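Local coordinates for protein toxin PAU_02230 (Photorhabdus asymbiotica subsp. asymbiotica ATCC 43949, PDB 6HV6) that acts as a bacterial toxin, also called PaTox, whose modelled part joins a helical lobe to a lobe built on an antiparallel sheet flanked by helices, at residues A106-A109 / Y110-K114; P140-A144 / T145-V149; V264-L267 / A268-T272. The protein carries 1 engineered substitution. All blocks are in the same frame, centred on the assembly; numbering follows the deposited sequence.

Contact 1 (A106-A109 / Y110-K114); sequences AQQA and YKTGK
Tyr110 meets Ala106 one turn back in helix 101-115, its N donating to Ala106 O at 2.9 Å. Its CB lies beside the same oxygen, 3.3 Å from Ala106 O, and with CG anti to the backbone N (chi1 -178°) the ring swings away from the preceding turn. That ring stacks on Tyr93, and its OH pairs with the OH of Tyr137. Lys111 continues the i to i+4 ladder through its N, 3.0 Å from Gln107 O; its aliphatic chain runs outward and bends at the last torsion, and NZ forms a salt bridge with Glu115. Thr112 adds a side-chain bond to the ladder. Its N donates to Gln108 O at 2.9 Å, and its OG1 donates to the same Gln108 O, also at 2.9 Å. The two donors reach this oxygen from opposite faces of the carbonyl plane, the hydroxyl standing 37° out of it. The chi1 of -62° makes this possible by placing OG1 beside the backbone N and turning CG2 to the other side. At Gly113 the N bonds to Ala109 O at 2.9 Å. Gln108 O is therefore gripped twice by one residue, and the threonine hydroxyl, on the exposed side of the helix, spends its hydrogen on the backbone of its own helix, whereas the tyrosine hydroxyl is used to link separate helices.

Contact 2 (P140-A144 / T145-V149); sequences PDTDA and TTKGV
With CG of Asp143 lodged between its backbone N and carbonyl carbon (chi1 62°), and OG1 of Thr146 held beside its own backbone N (chi1 -57°), the carboxylate and hydroxyl converge at the start of helix 144-176. The motif is an N-cap: Asp143 OD1 accepts from Thr146 N at 2.9 Å, approached nearly along the C-O bond. The same OD1 also accepts a hydrogen bond from Thr146 OG1, at 2.6 Å, but this donor stands above the carboxylate plane, 37° out of it. Two bonds from one residue thus fix the rotation of the carboxylate, whose negative charge probably interacts well with the helix dipole. A water adds a further link, accepting from Asp143 N and donating to Thr146 OG1.

On another side of the turn, the buried Lys147 reaches back across Thr142 at about a right angle. Its chain bends at the last torsion and brings NZ to 2.8 Å from Thr142 OG1. NZ also donates to Thr142 O and to Tyr137 O, a set of oxygens that satisfies an ammonium group held away from solvent. The hydroxyl of Thr142 in turn lies within bonding distance of two carbonyl oxygens, Arg136 O and Ser139 O, which share or compete for its one hydrogen, so lysine and threonine together join the beginning of this helix to the end of helix 130-138. Beside these polar links the two threonines meet through methyl groups, Thr142 CG2 lying 4.0 Å from Thr146 CG2.

Contact 3 (V264-L267 / A268-T272); sequences VSNL and ATSET
Ser270 folds back over the chain where two overlapping type I turns, 266-269 and 267-270, precede helix 271-274. Its CB lies 3.6 Å from Asn266 O and 3.9 Å from Leu267 O, with both carbonyl oxygens on the same side of it. From there OG, anti to the carbonyl carbon of Ser270 (chi1 -44°), donates to Asn266 O over a short 2.5 Å. The hydroxyl comes from above the peptide plane, 39° out of it. Although Ser270 occupies the N-cap position, OG makes no capping bond and is spent on the turn behind it.

Asn266 O also receives Thr269 OG1 at 3.1 Å and the longer bond from Thr269 N, so three donors gather on one carbonyl. Ser270 N, meanwhile, bonds to Leu267 O at 3.2 Å. A water spans the earlier part of the turn, donating to Val264 O and accepting from Ala268 N. The turn packs on helix 320-334, with Leu267 against Phe327 and Ala268 against Ala324, while His320 NE2 bonds to Leu267 O. Just after Ser270, Glu271 reaches the six-stranded sheet, with a salt bridge to Lys295 of strand 289-296 and a hydrogen bond to Tyr305 OH of strand 304-309.

Overall arrangement
Each contact is local, within one continuous run of chain, and the three follow in series without nesting or crossing. From the N terminus, contact 1 spans the middle and last turns of helix 101-115. Contact 2 takes in most of the loop between helices 130-138 and 144-176 and the start of the latter, which packs against the helix of contact 1. The two centres are 9 Å apart: Ala109 CB touches Thr145 OG1 at 3.4 Å, and Gly113 O meets Val149 CG2. Helix 144-176 then leads toward strand 182-185, at one edge of the six-stranded sheet. Contact 3 lies beside that sheet across the molecule, its nearest atoms about 36 Å from those of contact 1.

Contact 1 (A106-A109 / Y110-K114)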
loop_
_atom_site.group_PDB
_atom_site.type_symbol
_atom_site.label_atom_id
_atom_site.label_comp_id
_atom_site.label_asym_id
_atom_site.label_seq_id
_atom_site.Cartn_x
_atom_site.Cartn_y
_atom_site.Cartn_z
ATOM N N ALA A 106 -15.440 -18.618 -21.158
ATOM C CA ALA A 106 -16.114 -17.754 -20.197
ATOM C C ALA A 106 -15.206 -16.609 -19.775
ATOM O O ALA A 106 -15.665 -15.478 -19.583
ATOM C CB ALA A 106 -16.560 -18.564 -18.977
ATOM N N GLN A 107 -13.916 -16.883 -19.625
ATOM C CA GLN A 107 -12.989 -15.822 -19.253
ATOM C C GLN A 107 -12.857 -14.792 -20.363
ATOM O O GLN A 107 -12.861 -13.586 -20.093
ATOM C CB GLN A 107 -11.638 -16.421 -18.882
ATOM C CG GLN A 107 -11.727 -17.191 -17.577
ATOM C CD GLN A 107 -10.467 -17.925 -17.247
ATOM O OE1 GLN A 107 -9.461 -17.806 -17.949
ATOM N NE2 GLN A 107 -10.503 -18.694 -16.171
ATOM N N GLN A 108 -12.763 -15.239 -21.619
ATOM C CA GLN A 108 -12.696 -14.287 -22.724
ATOM C C GLN A 108 -13.960 -13.437 -22.794
ATOM O O GLN A 108 -13.890 -12.217 -22.978
ATOM C CB GLN A 108 -12.465 -15.014 -24.045
ATOM C CG GLN A 108 -12.182 -14.069 -25.203
ATOM C CD GLN A 108 -11.537 -14.764 -26.391
ATOM O OE1 GLN A 108 -11.647 -15.981 -26.544
ATOM N NE2 GLN A 108 -10.852 -13.991 -27.235
ATOM N N ALA A 109 -15.127 -14.065 -22.651
ATOM C CA ALA A 109 -16.384 -13.324 -22.716
ATOM C C ALA A 109 -16.511 -12.340 -21.559
ATOM O O ALA A 109 -16.947 -11.198 -21.747
ATOM C CB ALA A 109 -17.560 -14.300 -22.719
ATOM N N TYR A 110 -16.153 -12.769 -20.351
ATOM C CA TYR A 110 -16.207 -11.870 -19.201
ATOM C C TYR A 110 -15.336 -10.639 -19.436
ATOM O O TYR A 110 -15.778 -9.501 -19.243
ATOM C CB TYR A 110 -15.757 -12.634 -17.959
ATOM C CG TYR A 110 -15.794 -11.891 -16.638
ATOM C CD1 TYR A 110 -14.702 -11.142 -16.210
ATOM C CD2 TYR A 110 -16.903 -12.001 -15.782
ATOM C CE1 TYR A 110 -14.717 -10.492 -14.993
ATOM C CE2 TYR A 110 -16.925 -11.356 -14.562
ATOM C CZ TYR A 110 -15.828 -10.604 -14.166
ATOM O OH TYR A 110 -15.847 -9.961 -12.942
ATOM N N LYS A 111 -14.099 -10.851 -19.889
ATOM C CA LYS A 111 -13.199 -9.728 -20.122
ATOM C C LYS A 111 -13.742 -8.808 -21.207
ATOM O O LYS A 111 -13.657 -7.581 -21.094
ATOM C CB LYS A 111 -11.819 -10.262 -20.503
ATOM C CG LYS A 111 -10.748 -9.220 -20.639
ATOM C CD LYS A 111 -9.402 -9.892 -20.880
ATOM C CE LYS A 111 -8.288 -8.868 -20.895
ATOM N NZ LYS A 111 -8.359 -7.920 -19.747
ATOM N N THR A 112 -14.301 -9.385 -22.269
ATOM C CA THR A 112 -14.901 -8.572 -23.323
ATOM C C THR A 112 -16.022 -7.695 -22.773
ATOM O O THR A 112 -16.072 -6.488 -23.041
ATOM C CB THR A 112 -15.411 -9.482 -24.441
ATOM O OG1 THR A 112 -14.301 -10.197 -25.011
ATOM C CG2 THR A 112 -16.089 -8.661 -25.521
ATOM N N GLY A 113 -16.917 -8.278 -21.976
ATOM C CA GLY A 113 -17.966 -7.475 -21.364
ATOM C C GLY A 113 -17.419 -6.420 -20.412
ATOM O O GLY A 113 -17.865 -5.270 -20.412
ATOM N N LYS A 114 -16.424 -6.788 -19.607
ATOM C CA LYS A 114 -15.889 -5.837 -18.646
ATOM C C LYS A 114 -15.261 -4.628 -19.339
ATOM O O LYS A 114 -15.355 -3.507 -18.836
ATOM C CB LYS A 114 -14.870 -6.531 -17.753
ATOM C CG LYS A 114 -14.388 -5.698 -16.576
ATOM C CD LYS A 114 -13.556 -6.553 -15.629
ATOM C CE LYS A 114 -12.983 -5.738 -14.490
ATOM N NZ LYS A 114 -12.134 -6.597 -13.626
#

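Contact 2 (P140-A144 / T145-V149)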
loop_
_atom_site.group_PDB
_atom_site.type_symbol
_atom_site.label_atom_id
_atom_site.label_comp_id
_atom_site.label_asym_id
_atom_site.label_seq_id
_atom_site.Cartn_x
_atom_site.Cartn_y
_atom_site.Cartn_z
ATOM N N PRO A 140 -27.267 -16.942 -11.250
ATOM C CA PRO A 140 -26.857 -17.836 -12.335
ATOM C C PRO A 140 -27.514 -17.526 -13.669
ATOM O O PRO A 140 -27.111 -18.111 -14.682
ATOM C CB PRO A 140 -27.267 -19.225 -11.826
ATOM C CG PRO A 140 -28.377 -18.967 -10.901
ATOM C CD PRO A 140 -28.118 -17.626 -10.262
ATOM N N ASP A 141 -28.494 -16.627 -13.730
ATOM C CA ASP A 141 -29.077 -16.315 -15.028
ATOM C C ASP A 141 -28.363 -15.173 -15.754
ATOM O O ASP A 141 -28.827 -14.755 -16.816
ATOM C CB ASP A 141 -30.582 -16.020 -14.898
ATOM C CG ASP A 141 -30.877 -14.812 -14.039
ATOM O OD1 ASP A 141 -29.938 -14.226 -13.470
ATOM O OD2 ASP A 141 -32.065 -14.451 -13.923
ATOM N N THR A 142 -27.226 -14.690 -15.248
ATOM C CA THR A 142 -26.380 -13.782 -16.015
ATOM C C THR A 142 -25.205 -14.560 -16.587
ATOM O O THR A 142 -24.518 -15.277 -15.853
ATOM C CB THR A 142 -25.878 -12.607 -15.167
ATOM O OG1 THR A 142 -25.261 -13.096 -13.973
ATOM C CG2 THR A 142 -27.033 -11.692 -14.798
ATOM N N ASP A 143 -24.977 -14.420 -17.894
ATOM C CA ASP A 143 -23.898 -15.158 -18.534
ATOM C C ASP A 143 -22.563 -14.458 -18.304
ATOM O O ASP A 143 -22.485 -13.394 -17.684
ATOM C CB ASP A 143 -24.182 -15.363 -20.025
ATOM C CG ASP A 143 -24.280 -14.053 -20.818
ATOM O OD1 ASP A 143 -23.898 -12.971 -20.328
ATOM O OD2 ASP A 143 -24.760 -14.118 -21.970
ATOM N N ALA A 144 -21.496 -15.072 -18.822
ATOM C CA ALA A 144 -20.146 -14.565 -18.589
ATOM C C ALA A 144 -20.003 -13.127 -19.060
ATOM O O ALA A 144 -19.432 -12.283 -18.357
ATOM C CB ALA A 144 -19.125 -15.462 -19.291
ATOM N N THR A 145 -20.517 -12.824 -20.253
ATOM C CA THR A 145 -20.393 -11.469 -20.781
ATOM C C THR A 145 -21.072 -10.475 -19.853
ATOM O O THR A 145 -20.506 -9.432 -19.507
ATOM C CB THR A 145 -21.002 -11.403 -22.181
ATOM O OG1 THR A 145 -20.340 -12.357 -23.025
ATOM C CG2 THR A 145 -20.840 -10.004 -22.782
ATOM N N THR A 146 -22.279 -10.813 -19.407
ATOM C CA THR A 146 -23.080 -9.894 -18.615
ATOM C C THR A 146 -22.438 -9.650 -17.261
ATOM O O THR A 146 -22.408 -8.513 -16.778
ATOM C CB THR A 146 -24.496 -10.469 -18.486
ATOM O OG1 THR A 146 -25.017 -10.679 -19.796
ATOM C CG2 THR A 146 -25.426 -9.537 -17.746
ATOM N N LYS A 147 -21.905 -10.707 -16.640
ATOM C CA LYS A 147 -21.148 -10.529 -15.410
ATOM C C LYS A 147 -19.966 -9.581 -15.622
ATOM O O LYS A 147 -19.725 -8.692 -14.801
ATOM C CB LYS A 147 -20.675 -11.887 -14.888
ATOM C CG LYS A 147 -21.797 -12.842 -14.389
ATOM C CD LYS A 147 -21.168 -13.991 -13.595
ATOM C CE LYS A 147 -22.072 -15.238 -13.509
ATOM N NZ LYS A 147 -23.424 -14.971 -12.908
ATOM N N GLY A 148 -19.224 -9.741 -16.724
ATOM C CA GLY A 148 -18.121 -8.822 -16.995
ATOM C C GLY A 148 -18.587 -7.381 -17.107
ATOM O O GLY A 148 -18.004 -6.478 -16.506
ATOM N N VAL A 149 -19.666 -7.155 -17.865
ATOM C CA VAL A 149 -20.267 -5.827 -17.973
ATOM C C VAL A 149 -20.600 -5.277 -16.589
ATOM O O VAL A 149 -20.311 -4.120 -16.275
ATOM C CB VAL A 149 -21.525 -5.882 -18.864
ATOM C CG1 VAL A 149 -22.350 -4.611 -18.699
ATOM C CG2 VAL A 149 -21.143 -6.083 -20.334
HETATM O O HOH W 1 -27.138 -13.051 -19.157
#

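Contact 3 (V264-L267 / A268-T272)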
loop_
_atom_site.group_PDB
_atom_site.type_symbol
_atom_site.label_atom_id
_atom_site.label_comp_id
_atom_site.label_asym_id
_atom_site.label_seq_id
_atom_site.Cartn_x
_atom_site.Cartn_y
_atom_site.Cartn_z
ATOM N N VAL A 264 13.854 -10.125 15.581
ATOM C CA VAL A 264 12.615 -9.520 16.059
ATOM C C VAL A 264 12.507 -9.639 17.576
ATOM O O VAL A 264 12.010 -8.729 18.251
ATOM C CB VAL A 264 11.404 -10.160 15.355
ATOM C CG1 VAL A 264 10.131 -9.427 15.725
ATOM C CG2 VAL A 264 11.604 -10.140 13.850
ATOM N N SER A 265 12.980 -10.754 18.140
ATOM C CA SER A 265 12.785 -10.987 19.566
ATOM C C SER A 265 13.630 -10.044 20.414
ATOM O O SER A 265 13.162 -9.555 21.446
ATOM C CB SER A 265 13.091 -12.444 19.912
ATOM O OG SER A 265 12.015 -13.286 19.530
ATOM N N ASN A 266 14.873 -9.772 20.007
ATOM C CA ASN A 266 15.777 -8.967 20.824
ATOM C C ASN A 266 15.860 -7.511 20.364
ATOM O O ASN A 266 16.763 -6.787 20.794
ATOM C CB ASN A 266 17.179 -9.598 20.861
ATOM C CG ASN A 266 17.904 -9.552 19.512
ATOM O OD1 ASN A 266 17.427 -8.970 18.540
ATOM N ND2 ASN A 266 19.079 -10.166 19.462
ATOM N N LEU A 267 14.936 -7.063 19.510
ATOM C CA LEU A 267 15.047 -5.713 18.966
ATOM C C LEU A 267 14.950 -4.662 20.065
ATOM O O LEU A 267 15.624 -3.628 20.005
ATOM C CB LEU A 267 13.968 -5.481 17.900
ATOM C CG LEU A 267 14.109 -4.220 17.040
ATOM C CD1 LEU A 267 15.246 -4.374 16.056
ATOM C CD2 LEU A 267 12.814 -3.896 16.309
ATOM N N ALA A 268 14.124 -4.910 21.088
ATOM C CA ALA A 268 13.858 -3.881 22.089
ATOM C C ALA A 268 15.070 -3.582 22.959
ATOM O O ALA A 268 15.111 -2.526 23.601
ATOM C CB ALA A 268 12.678 -4.289 22.968
ATOM N N THR A 269 16.054 -4.481 22.989
ATOM C CA THR A 269 17.255 -4.332 23.801
ATOM C C THR A 269 18.499 -4.101 22.949
ATOM O O THR A 269 19.619 -4.269 23.437
ATOM C CB THR A 269 17.450 -5.566 24.682
ATOM O OG1 THR A 269 17.324 -6.744 23.875
ATOM C CG2 THR A 269 16.413 -5.605 25.794
ATOM N N SER A 270 18.329 -3.722 21.681
ATOM C CA SER A 270 19.450 -3.580 20.761
ATOM C C SER A 270 19.541 -2.172 20.185
ATOM O O SER A 270 20.047 -1.995 19.077
ATOM C CB SER A 270 19.347 -4.597 19.623
ATOM O OG SER A 270 18.995 -5.880 20.099
ATOM N N GLU A 271 19.056 -1.163 20.919
ATOM C CA GLU A 271 18.940 0.182 20.352
ATOM C C GLU A 271 20.293 0.725 19.919
ATOM O O GLU A 271 20.478 1.127 18.764
ATOM C CB GLU A 271 18.311 1.152 21.351
ATOM C CG GLU A 271 18.578 2.593 20.927
ATOM C CD GLU A 271 17.956 3.635 21.824
ATOM O OE1 GLU A 271 17.163 3.285 22.720
ATOM O OE2 GLU A 271 18.258 4.823 21.611
ATOM N N THR A 272 21.248 0.776 20.849
ATOM C CA THR A 272 22.540 1.374 20.541
ATOM C C THR A 272 23.340 0.526 19.561
ATOM O O THR A 272 24.309 1.023 18.980
ATOM C CB THR A 272 23.331 1.609 21.832
ATOM O OG1 THR A 272 23.531 0.360 22.501
ATOM C CG2 THR A 272 22.567 2.549 22.763
HETATM O O HOH W 2 11.833 -6.826 20.494
#